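Local coordinates for protein GTP cyclohydrolase 1 type 2 homolog (Escherichia coli, Escherichia coli O157:H7, PDB 1NMP) that binds a pair of divalent metal ions as a ring-shaped homohexamer and may take part in the degradation of radiation-damaged nucleotides, at residues Gly107-Leu112 with Ala169-Gly174; Ala148-Lys153 with His215-Arg220. One frame throughout, in Å; residues are numbered along the deposited sequence.

Interaction 1: residues Gly107-Leu112 with Ala169-Gly174; sequences GNNAQL and AWCTGG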
ATOM      1  N   GLY A 107      -6.383 -40.731  17.433  1.00 11.77           N
ATOM      2  CA  GLY A 107      -5.721 -40.430  16.184  1.00 11.56           C
ATOM      3  C   GLY A 107      -6.108 -39.125  15.576  1.00 11.48           C
ATOM      4  O   GLY A 107      -7.183 -38.593  15.895  1.00  9.62           O
ATOM      5  N   ASN A 108      -5.252 -38.604  14.685  1.00 11.92           N
ATOM      6  CA  ASN A 108      -5.592 -37.344  14.032  1.00 13.09           C
ATOM      7  C   ASN A 108      -6.920 -37.449  13.322  1.00 12.94           C
ATOM      8  O   ASN A 108      -7.634 -36.458  13.286  1.00 13.18           O
ATOM      9  CB  ASN A 108      -4.597 -36.929  12.946  1.00 11.69           C
ATOM     10  CG  ASN A 108      -3.204 -36.787  13.471  1.00 13.48           C
ATOM     11  OD1 ASN A 108      -2.910 -36.020  14.441  1.00 10.22           O
ATOM     12  ND2 ASN A 108      -2.317 -37.512  12.845  1.00 11.16           N
ATOM     13  N   ASN A 109      -7.253 -38.602  12.727  1.00 12.79           N
ATOM     14  CA  ASN A 109      -8.528 -38.659  11.965  1.00 13.49           C
ATOM     15  C   ASN A 109      -9.733 -38.656  12.929  1.00 13.74           C
ATOM     16  O   ASN A 109     -10.732 -37.943  12.685  1.00 12.02           O
ATOM     17  CB  ASN A 109      -8.589 -39.889  10.997  1.00 14.87           C
ATOM     18  CG  ASN A 109      -7.906 -39.602   9.625  1.00 13.88           C
ATOM     19  OD1 ASN A 109      -7.646 -38.437   9.290  1.00 13.08           O
ATOM     20  ND2 ASN A 109      -7.657 -40.650   8.839  1.00 10.88           N
ATOM     21  N   ALA A 110      -9.645 -39.399  14.034  1.00 12.77           N
ATOM     22  CA  ALA A 110     -10.782 -39.367  14.953  1.00 12.28           C
ATOM     23  C   ALA A 110     -10.865 -38.005  15.677  1.00 11.98           C
ATOM     24  O   ALA A 110     -11.975 -37.498  15.900  1.00 13.26           O
ATOM     25  CB  ALA A 110     -10.733 -40.591  15.976  1.00  9.47           C
ATOM     26  N   GLN A 111      -9.732 -37.372  16.030  1.00 12.49           N
ATOM     27  CA  GLN A 111      -9.780 -36.071  16.719  1.00 11.07           C
ATOM     28  C   GLN A 111     -10.250 -34.972  15.739  1.00 11.52           C
ATOM     29  O   GLN A 111     -10.953 -34.046  16.210  1.00 10.46           O
ATOM     30  CB  GLN A 111      -8.423 -35.707  17.324  1.00 11.64           C
ATOM     31  CG  GLN A 111      -7.943 -36.718  18.322  1.00 11.38           C
ATOM     32  CD  GLN A 111      -8.651 -36.540  19.623  1.00 12.67           C
ATOM     33  OE1 GLN A 111      -8.942 -35.407  20.064  1.00 11.86           O
ATOM     34  NE2 GLN A 111      -8.924 -37.641  20.272  1.00 13.40           N
ATOM     35  N   LEU A 112      -9.934 -35.021  14.411  1.00 10.47           N
ATOM     36  CA  LEU A 112     -10.501 -33.965  13.488  1.00  9.98           C
ATOM     37  C   LEU A 112     -12.028 -34.188  13.549  1.00 10.31           C
ATOM     38  O   LEU A 112     -12.797 -33.273  13.776  1.00 11.63           O
ATOM     39  CB  LEU A 112     -10.111 -34.131  12.003  1.00  8.55           C
ATOM     40  CG  LEU A 112      -9.779 -33.019  10.957  1.00  9.21           C
ATOM     41  CD1 LEU A 112     -10.384 -33.406   9.678  1.00  6.51           C
ATOM     42  CD2 LEU A 112     -10.180 -31.664  11.338  1.00  8.26           C
ATOM     43  N   ALA A 169     -16.040 -37.506   4.110  1.00 10.11           N
ATOM     44  CA  ALA A 169     -14.933 -38.453   4.268  1.00 11.45           C
ATOM     45  C   ALA A 169     -13.741 -37.524   4.546  1.00 11.61           C
ATOM     46  O   ALA A 169     -13.819 -36.323   4.329  1.00 11.97           O
ATOM     47  CB  ALA A 169     -14.681 -39.296   2.962  1.00 11.37           C
ATOM     48  N   TRP A 170     -12.640 -38.039   5.063  1.00 12.38           N
ATOM     49  CA  TRP A 170     -11.537 -37.147   5.338  1.00 11.07           C
ATOM     50  C   TRP A 170     -10.305 -37.984   5.551  1.00 11.76           C
ATOM     51  O   TRP A 170     -10.387 -39.210   5.638  1.00  9.34           O
ATOM     52  CB  TRP A 170     -11.870 -36.239   6.571  1.00  9.14           C
ATOM     53  CG  TRP A 170     -12.102 -36.915   7.952  1.00 11.78           C
ATOM     54  CD1 TRP A 170     -11.117 -37.294   8.859  1.00 10.88           C
ATOM     55  CD2 TRP A 170     -13.350 -37.523   8.461  1.00  9.55           C
ATOM     56  NE1 TRP A 170     -11.664 -38.113   9.829  1.00 11.22           N
ATOM     57  CE2 TRP A 170     -13.011 -38.282   9.602  1.00 10.29           C
ATOM     58  CE3 TRP A 170     -14.688 -37.512   8.032  1.00 10.49           C
ATOM     59  CZ2 TRP A 170     -13.969 -39.022  10.335  1.00 10.62           C
ATOM     60  CZ3 TRP A 170     -15.662 -38.255   8.767  1.00 10.63           C
ATOM     61  CH2 TRP A 170     -15.274 -39.010   9.900  1.00 11.02           C
ATOM     62  N   CYS A 171      -9.160 -37.299   5.602  1.00 14.10           N
ATOM     63  CA  CYS A 171      -7.864 -37.935   5.879  1.00 12.52           C
ATOM     64  C   CYS A 171      -7.058 -36.735   6.181  1.00 12.10           C
ATOM     65  O   CYS A 171      -6.967 -35.864   5.324  1.00 10.07           O
ATOM     66  CB  CYS A 171      -7.272 -38.557   4.642  1.00 15.47           C
ATOM     67  SG  CYS A 171      -5.704 -39.301   5.035  1.00 13.75           S
ATOM     68  N   THR A 172      -6.495 -36.649   7.383  1.00 10.77           N
ATOM     69  CA  THR A 172      -5.670 -35.499   7.760  1.00 10.19           C
ATOM     70  C   THR A 172      -4.335 -35.471   7.013  1.00 11.52           C
ATOM     71  O   THR A 172      -3.838 -36.533   6.531  1.00 12.35           O
ATOM     72  CB  THR A 172      -5.329 -35.572   9.222  1.00 11.28           C
ATOM     73  OG1 THR A 172      -4.531 -36.772   9.449  1.00 10.43           O
ATOM     74  CG2 THR A 172      -6.634 -35.638  10.046  1.00 10.36           C
ATOM     75  N   GLY A 173      -3.746 -34.279   6.921  1.00 11.07           N
ATOM     76  CA  GLY A 173      -2.460 -34.162   6.257  1.00 10.79           C
ATOM     77  C   GLY A 173      -2.485 -34.196   4.754  1.00 10.94           C
ATOM     78  O   GLY A 173      -3.257 -33.509   4.058  1.00 11.76           O
ATOM     79  N   GLY A 174      -1.606 -35.001   4.195  1.00 12.40           N
ATOM     80  CA  GLY A 174      -1.544 -35.009   2.748  1.00 11.29           C
ATOM     81  C   GLY A 174      -2.354 -36.141   2.216  1.00 13.35           C
ATOM     82  O   GLY A 174      -1.807 -37.034   1.579  1.00 14.38           O
TER

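Interaction 2: residues Ala148-Lys153 with His215-Arg220; sequences ARLGRK and HHATER. With MG (magnesium ion), chain G; MG (magnesium ion), chain H.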
ATOM      1  N   ALA A 148     -13.058 -21.554  11.720  1.00 16.21           N
ATOM      2  CA  ALA A 148     -13.261 -21.152  13.125  1.00 16.51           C
ATOM      3  C   ALA A 148     -12.696 -22.284  13.983  1.00 17.21           C
ATOM      4  O   ALA A 148     -12.009 -22.010  14.995  1.00 17.19           O
ATOM      5  CB  ALA A 148     -14.773 -20.972  13.470  1.00 13.61           C
ATOM      6  N   ARG A 149     -12.953 -23.554  13.609  1.00 16.70           N
ATOM      7  CA  ARG A 149     -12.433 -24.632  14.474  1.00 16.97           C
ATOM      8  C   ARG A 149     -10.921 -24.870  14.445  1.00 15.64           C
ATOM      9  O   ARG A 149     -10.362 -25.375  15.463  1.00 14.96           O
ATOM     10  CB  ARG A 149     -13.126 -26.001  14.215  1.00 17.60           C
ATOM     11  CG  ARG A 149     -14.633 -25.981  14.177  1.00 17.79           C
ATOM     12  CD  ARG A 149     -15.088 -25.213  15.392  1.00 20.90           C
ATOM     13  NE  ARG A 149     -14.813 -25.986  16.581  1.00 24.16           N
ATOM     14  CZ  ARG A 149     -14.549 -25.433  17.765  1.00 27.79           C
ATOM     15  NH1 ARG A 149     -14.536 -24.076  17.904  1.00 28.19           N
ATOM     16  NH2 ARG A 149     -14.253 -26.231  18.799  1.00 27.74           N
ATOM     17  N   LEU A 150     -10.267 -24.510  13.332  1.00 14.25           N
ATOM     18  CA  LEU A 150      -8.828 -24.834  13.172  1.00 13.72           C
ATOM     19  C   LEU A 150      -8.009 -23.599  13.285  1.00 14.46           C
ATOM     20  O   LEU A 150      -6.771 -23.628  13.480  1.00 15.55           O
ATOM     21  CB  LEU A 150      -8.572 -25.550  11.802  1.00 11.14           C
ATOM     22  CG  LEU A 150      -9.017 -27.010  11.550  1.00 11.91           C
ATOM     23  CD1 LEU A 150      -8.803 -27.407  10.076  1.00 13.10           C
ATOM     24  CD2 LEU A 150      -8.204 -27.921  12.436  1.00 10.24           C
ATOM     25  N   GLY A 151      -8.707 -22.487  13.157  1.00 15.59           N
ATOM     26  CA  GLY A 151      -8.027 -21.208  13.248  1.00 15.44           C
ATOM     27  C   GLY A 151      -7.257 -20.983  11.963  1.00 14.79           C
ATOM     28  O   GLY A 151      -6.182 -20.381  11.979  1.00 14.87           O
ATOM     29  N   ARG A 152      -7.799 -21.440  10.836  1.00 13.58           N
ATOM     30  CA  ARG A 152      -7.079 -21.265   9.587  1.00 12.80           C
ATOM     31  C   ARG A 152      -8.092 -21.403   8.485  1.00 14.89           C
ATOM     32  O   ARG A 152      -8.955 -22.333   8.499  1.00 14.34           O
ATOM     33  CB  ARG A 152      -5.975 -22.321   9.428  1.00 11.47           C
ATOM     34  CG  ARG A 152      -4.994 -22.137   8.246  1.00  9.76           C
ATOM     35  CD  ARG A 152      -4.388 -23.501   7.938  1.00 11.66           C
ATOM     36  NE  ARG A 152      -3.560 -23.634   6.719  1.00 11.58           N
ATOM     37  CZ  ARG A 152      -4.005 -23.996   5.505  1.00 14.02           C
ATOM     38  NH1 ARG A 152      -5.316 -24.282   5.307  1.00 13.52           N
ATOM     39  NH2 ARG A 152      -3.128 -24.088   4.469  1.00  9.56           N
ATOM     40  N   LYS A 153      -8.028 -20.445   7.565  1.00 14.65           N
ATOM     41  CA  LYS A 153      -8.905 -20.425   6.397  1.00 14.87           C
ATOM     42  C   LYS A 153      -8.537 -21.625   5.468  1.00 13.24           C
ATOM     43  O   LYS A 153      -7.384 -21.785   5.078  1.00 13.16           O
ATOM     44  CB  LYS A 153      -8.675 -19.079   5.671  1.00 15.12           C
ATOM     45  CG  LYS A 153      -9.532 -18.892   4.414  1.00 17.10           C
ATOM     46  CD  LYS A 153      -9.376 -17.473   3.829  1.00 16.70           C
ATOM     47  CE  LYS A 153     -10.671 -17.047   3.033  1.00 17.15           C
ATOM     48  NZ  LYS A 153     -11.408 -18.194   2.355  1.00 18.51           N
ATOM     49  N   HIS A 215      -2.034 -29.031   6.248  1.00 10.77           N
ATOM     50  CA  HIS A 215      -1.377 -30.207   6.775  1.00 10.64           C
ATOM     51  C   HIS A 215      -1.133 -30.082   8.309  1.00 10.15           C
ATOM     52  O   HIS A 215      -1.640 -30.899   9.107  1.00  5.31           O
ATOM     53  CB  HIS A 215      -0.045 -30.465   6.031  1.00 11.36           C
ATOM     54  CG  HIS A 215       0.523 -31.841   6.258  1.00 15.01           C
ATOM     55  ND1 HIS A 215       1.115 -32.586   5.246  1.00 15.90           N
ATOM     56  CD2 HIS A 215       0.558 -32.629   7.372  1.00 15.28           C
ATOM     57  CE1 HIS A 215       1.479 -33.772   5.723  1.00 16.59           C
ATOM     58  NE2 HIS A 215       1.149 -33.828   7.012  1.00 16.16           N
ATOM     59  N   HIS A 216      -0.376 -29.068   8.737  1.00  9.77           N
ATOM     60  CA  HIS A 216      -0.099 -28.885  10.165  1.00  9.37           C
ATOM     61  C   HIS A 216      -1.391 -28.706  10.988  1.00 10.96           C
ATOM     62  O   HIS A 216      -1.549 -29.346  12.051  1.00 11.14           O
ATOM     63  CB  HIS A 216       0.767 -27.662  10.363  1.00  8.10           C
ATOM     64  CG  HIS A 216       1.025 -27.347  11.804  1.00 10.63           C
ATOM     65  ND1 HIS A 216       2.154 -27.778  12.474  1.00  6.65           N
ATOM     66  CD2 HIS A 216       0.295 -26.634  12.705  1.00  9.07           C
ATOM     67  CE1 HIS A 216       2.111 -27.344  13.723  1.00  8.84           C
ATOM     68  NE2 HIS A 216       1.000 -26.645  13.888  1.00  8.89           N
ATOM     69  N   ALA A 217      -2.314 -27.833  10.530  1.00 10.98           N
ATOM     70  CA  ALA A 217      -3.559 -27.595  11.253  1.00 10.82           C
ATOM     71  C   ALA A 217      -4.432 -28.849  11.432  1.00 11.65           C
ATOM     72  O   ALA A 217      -5.033 -29.023  12.517  1.00 12.33           O
ATOM     73  CB  ALA A 217      -4.378 -26.460  10.573  1.00  9.94           C
ATOM     74  N   THR A 218      -4.481 -29.769  10.462  1.00 11.46           N
ATOM     75  CA  THR A 218      -5.357 -30.946  10.654  1.00 11.48           C
ATOM     76  C   THR A 218      -4.633 -32.008  11.445  1.00 11.77           C
ATOM     77  O   THR A 218      -5.286 -33.028  11.907  1.00  9.35           O
ATOM     78  CB  THR A 218      -5.824 -31.601   9.336  1.00 10.88           C
ATOM     79  OG1 THR A 218      -4.675 -31.970   8.583  1.00 12.50           O
ATOM     80  CG2 THR A 218      -6.645 -30.634   8.500  1.00 11.44           C
ATOM     81  N   GLU A 219      -3.312 -31.786  11.651  1.00 11.82           N
ATOM     82  CA  GLU A 219      -2.527 -32.777  12.410  1.00 12.23           C
ATOM     83  C   GLU A 219      -2.032 -32.449  13.823  1.00 13.11           C
ATOM     84  O   GLU A 219      -1.143 -33.152  14.388  1.00 11.66           O
ATOM     85  CB  GLU A 219      -1.423 -33.337  11.494  1.00 14.06           C
ATOM     86  CG  GLU A 219      -2.134 -34.288  10.511  1.00 15.62           C
ATOM     87  CD  GLU A 219      -1.221 -35.113   9.633  1.00 16.81           C
ATOM     88  OE1 GLU A 219      -1.716 -36.153   9.077  1.00 17.52           O
ATOM     89  OE2 GLU A 219      -0.022 -34.746   9.482  1.00 18.28           O
ATOM     90  N   ARG A 220      -2.672 -31.441  14.451  1.00 12.58           N
ATOM     91  CA  ARG A 220      -2.334 -31.110  15.829  1.00 12.45           C
ATOM     92  C   ARG A 220      -3.152 -31.983  16.781  1.00 13.32           C
ATOM     93  O   ARG A 220      -2.693 -32.263  17.899  1.00 14.37           O
ATOM     94  CB  ARG A 220      -2.669 -29.674  16.174  1.00 12.25           C
ATOM     95  CG  ARG A 220      -1.758 -28.669  15.615  1.00 10.90           C
ATOM     96  CD  ARG A 220      -2.354 -27.309  15.916  1.00 12.04           C
ATOM     97  NE  ARG A 220      -3.669 -27.203  15.288  1.00 13.00           N
ATOM     98  CZ  ARG A 220      -4.203 -26.063  14.868  1.00 12.88           C
ATOM     99  NH1 ARG A 220      -3.537 -24.927  15.009  1.00 15.54           N
ATOM    100  NH2 ARG A 220      -5.369 -26.063  14.237  1.00 13.80           N
TER
HETATM  101 MG    MG G 301       0.751 -36.618   7.979  1.00 55.02          MG
HETATM  102 MG    MG H 302      -0.647 -38.038   8.972  1.00 24.81          MG
HETATM  103  O   HOH W   1      -4.369 -22.802  12.852  1.00 16.01           O

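Interaction 1: residues Gly107-Leu112 with Ala169-Gly174
Asn109 and Thr172 mark the closest approach of two backbones here, their CA atoms 6.0 Å apart, where the first turn of a helix meets a chain that is leaving a β-strand. Gly107 is the N-cap of that helix, and its O accepts the regular backbone bond from Gln111 N. Across from it, Ala169-Gly174 runs on from the strand almost fully extended and bends at Gly173, which has positive phi.

The contact shows how one asparagine can hold a chain by both its side chain and its backbone. With CG beside its own backbone N (chi1 -85°), Asn109 sends its amide oxygen to the departing chain, where OD1 takes the N-H of Thr172 at 2.9 Å. The bond is fairly straight (155° at the hydrogen) and lies in the plane of the amide. The main-chain O of the same residue accepts a weak, bent bond from Trp170 NE1, 3.0 Å away. The Asn109 amide stands perpendicular to the indole, and Leu112 CD1 lies 4.0 Å from Trp170 CD1. Thr172 places its two branches differently: CG2 turns to the helix, 3.1 Å from Asn109 OD1 and 3.5 Å from Asn108 O, while OG1, whose polar partner is Glu219, passes 3.5 Å from Asn108 CB. The amide of Asn108 has partners at both ends, ND2 on Asp101 and OD1 on the backbone N of Gly222, so its flip is fixed.

Helix 108-115 is thereby fastened to the end of strand 165-170, an inner strand of the six-stranded mixed sheet. Strands 128-137 and 118-123 follow next in the sheet on one side and give the indole Pro129, Ile118 and Val120 as further neighbours.

Interaction 2: residues Ala148-Lys153 with His215-Arg220
The carbonyl oxygen of Leu150, at the last residue of a helix, is gripped from two directions, by the guanidinium of Arg220 and by a water that the same arginine also holds. Arg220 NH2 lies 2.9 Å from Leu150 O in a nearly straight bond (171°). The oxygen sits almost in the guanidinium plane, and the donor meets it on a lone pair. The water donates to Leu150 O at 2.6 Å and accepts from Arg220 NH1 at 3.1 Å, closing a small ring; it also donates weakly to Gly151 O. A bend at chi3 (-60°) folds the Arg220 chain back, and one face of its guanidinium lies over Ala217 CA, offset toward the rim.

An arginine bonded to a carbonyl in the last turn of a helix probably gains from the partial negative charge there. The helix, 139-150, ends where Gly151 takes positive phi and the chain turns away. Its partner, the short helix 215-218, leads into the dinuclear metal site of the NIF3 family; His215 on it is probably a ligand, as in related proteins, although here its NE2 stays 3.0 Å from the nearest magnesium. Glu219, just beyond, bridges both magnesium ions, OE1 binding one at 2.2 Å and both oxygens approaching the other at longer range. His63 and Asp101 join Glu219 at the first of these ions.

Beside the arginine bond the Leu150 side chain lies against helix 215-218, with CD2 3.4 Å from the carbonyl oxygen Ala217 O and CD1 4.2 Å from Thr218 CG2. Arg152 is extended from CG to NE and lays its CD against Ala217 CB, 4.0 Å away, before its NH2 reaches Pro246 O near the chain's C-terminus.

How the interactions relate
Interactions 1 and 2 meet at residues 215-220, with centres about 11 Å apart, and illustrate a metal site assembled from segments distant in sequence. Two hydrogen bonds probably join them: Thr172 OG1 to Glu219 OE1, 2.9 Å, and Gly173 N to Thr218 OG1, 3.0 Å. The first ties a residue set by interaction 1 to a carboxylate oxygen that binds magnesium, so Thr172 acts as a second-shell partner of the metal. Asn108 packs with OD1 3.4 Å from Glu219 O. Interaction 2 meets the same segment through Ala217, Thr218 and Arg220, whereas the Glu219 side chain sets out away from 148-153, to the metals. Along the chain the segments of the two contacts alternate.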